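Local coordinates for protein titin (Homo sapiens, PDB 1WAA) that probably contributes to the passive elasticity of the giant muscle protein titin as one of its immunoglobulin-like domains, at residues I27-E31 and P32-G36. Sequence-based numbering, arbitrary orientation.
Sequences IELSE and PDVHG. With ZN (zinc ion), chain Z; ZN (zinc ion), chain R.
Leu29 and Val34 meet across the turn that leaves strand 23-29 and leads to strand 37-40. This is a local contact, formed where the chain crosses from one sheet of the immunoglobulin I-set sandwich to the other. The tight part is apolar. Methyl CD2 of Leu29 lies 4.1 Å from CB of Val34. Ala79 of strand 73-79 touches both side chains, and Phe77 adds to the packing on Leu29. Val34 has CG1 anti to its backbone N (chi1 -176°). Its other methyl, CG2, is thereby turned back to the start of the turn, 3.6 Å from Glu31 O and 4.0 Å from Glu31 CB. No direct hydrogen bond joins the two halves. A water closes the turn instead: it donates to Glu31 O at 2.8 Å and accepts from Val34 N at 3.1 Å.

The other side is looser and polar. Asp33 OD2 binds a zinc ion at 1.9 Å. Acidic side chains of two other protein chains share this ion. The CB of His35 is directed away from 27-31, and its ND1 binds a second zinc ion at 2.1 Å; three waters and an acidic side chain of another protein chain also bind that ion. Leu29 thus belongs to the buried interior, and Val34 packs at its edge. Apolar packing and one bridging water hold the turn within the domain, while Asp33 and His35 bridge to other chains through zinc in this crystal.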
loop_
_atom_site.group_PDB
_atom_site.type_symbol
_atom_site.label_atom_id
_atom_site.label_comp_id
_atom_site.label_asym_id
_atom_site.label_seq_id
_atom_site.Cartn_x
_atom_site.Cartn_y
_atom_site.Cartn_z
ATOM N N ILE E 27 -5.700 16.751 -3.086
ATOM C CA ILE E 27 -5.135 16.875 -4.443
ATOM C C ILE E 27 -5.003 15.510 -5.080
ATOM O O ILE E 27 -4.705 14.528 -4.393
ATOM C CB ILE E 27 -3.783 17.619 -4.437
ATOM C CG1 ILE E 27 -3.237 17.814 -5.856
ATOM C CG2 ILE E 27 -2.775 16.898 -3.603
ATOM C CD1 ILE E 27 -2.031 18.697 -5.895
ATOM N N GLU E 28 -5.227 15.436 -6.391
ATOM C CA GLU E 28 -5.113 14.168 -7.106
ATOM C C GLU E 28 -4.007 14.236 -8.152
ATOM O O GLU E 28 -3.961 15.164 -8.969
ATOM C CB GLU E 28 -6.440 13.820 -7.774
ATOM C CG GLU E 28 -6.552 12.359 -8.178
ATOM C CD GLU E 28 -7.910 12.061 -8.785
ATOM O OE1 GLU E 28 -7.979 11.838 -10.020
ATOM O OE2 GLU E 28 -8.911 12.089 -8.029
ATOM N N LEU E 29 -3.130 13.248 -8.150
ATOM C CA LEU E 29 -2.022 13.218 -9.100
ATOM C C LEU E 29 -2.361 12.305 -10.253
ATOM O O LEU E 29 -3.347 11.578 -10.208
ATOM C CB LEU E 29 -0.760 12.697 -8.398
ATOM C CG LEU E 29 0.194 13.703 -7.752
ATOM C CD1 LEU E 29 -0.417 15.089 -7.487
ATOM C CD2 LEU E 29 0.812 13.127 -6.534
ATOM N N SER E 30 -1.520 12.342 -11.282
ATOM C CA SER E 30 -1.695 11.522 -12.479
ATOM C C SER E 30 -1.304 10.059 -12.252
ATOM O O SER E 30 -1.635 9.202 -13.071
ATOM C CB SER E 30 -0.881 12.113 -13.643
ATOM O OG SER E 30 0.477 12.220 -13.261
ATOM N N GLU E 31 -0.623 9.796 -11.135
ATOM C CA GLU E 31 -0.028 8.485 -10.812
ATOM C C GLU E 31 -0.119 8.197 -9.336
ATOM O O GLU E 31 -0.008 9.127 -8.507
ATOM C CB GLU E 31 1.457 8.452 -11.205
ATOM C CG GLU E 31 1.706 8.527 -12.717
ATOM C CD GLU E 31 1.447 7.182 -13.442
ATOM O OE1 GLU E 31 1.149 7.199 -14.662
ATOM O OE2 GLU E 31 1.551 6.107 -12.790
ATOM N N PRO E 32 -0.339 6.919 -8.992
ATOM C CA PRO E 32 -0.401 6.498 -7.588
ATOM C C PRO E 32 0.990 6.360 -6.966
ATOM O O PRO E 32 1.996 6.290 -7.694
ATOM C CB PRO E 32 -1.061 5.108 -7.670
ATOM C CG PRO E 32 -0.703 4.580 -9.077
ATOM C CD PRO E 32 -0.571 5.806 -9.938
ATOM N N ASP E 33 1.047 6.331 -5.635
ATOM C CA ASP E 33 2.271 5.956 -4.933
ATOM C C ASP E 33 3.431 6.918 -5.171
ATOM O O ASP E 33 4.577 6.508 -5.194
ATOM C CB ASP E 33 2.716 4.536 -5.330
ATOM C CG ASP E 33 1.722 3.448 -4.904
ATOM O OD1 ASP E 33 0.769 3.732 -4.113
ATOM O OD2 ASP E 33 1.887 2.275 -5.342
ATOM N N VAL E 34 3.123 8.180 -5.377
ATOM C CA VAL E 34 4.150 9.209 -5.535
ATOM C C VAL E 34 4.276 9.898 -4.187
ATOM O O VAL E 34 3.264 10.321 -3.619
ATOM C CB VAL E 34 3.755 10.221 -6.585
ATOM C CG1 VAL E 34 4.857 11.199 -6.785
ATOM C CG2 VAL E 34 3.520 9.493 -7.905
ATOM N N HIS E 35 5.503 9.992 -3.687
ATOM C CA HIS E 35 5.786 10.613 -2.397
ATOM C C HIS E 35 5.629 12.127 -2.448
ATOM O O HIS E 35 6.262 12.797 -3.272
ATOM C CB HIS E 35 7.188 10.249 -1.872
ATOM C CG HIS E 35 7.414 10.710 -0.467
ATOM N ND1 HIS E 35 7.082 9.941 0.634
ATOM C CD2 HIS E 35 7.862 11.897 0.021
ATOM C CE1 HIS E 35 7.349 10.624 1.738
ATOM N NE2 HIS E 35 7.823 11.812 1.395
ATOM N N GLY E 36 4.770 12.649 -1.582
ATOM C CA GLY E 36 4.445 14.075 -1.616
ATOM C C GLY E 36 4.785 14.805 -0.328
ATOM O O GLY E 36 4.902 14.192 0.733
HETATM ZN ZN ZN Z . 6.336 7.928 0.710
HETATM ZN ZN ZN R . 0.286 1.199 -5.112
HETATM O O HOH W 1 0.345 9.543 -5.731
HETATM O O HOH W 2 0.257 0.579 -3.166
HETATM O O HOH W 3 7.553 7.124 -0.687
HETATM O O HOH W 4 4.984 7.662 -0.957
HETATM O O HOH W 5 4.667 8.730 1.731
#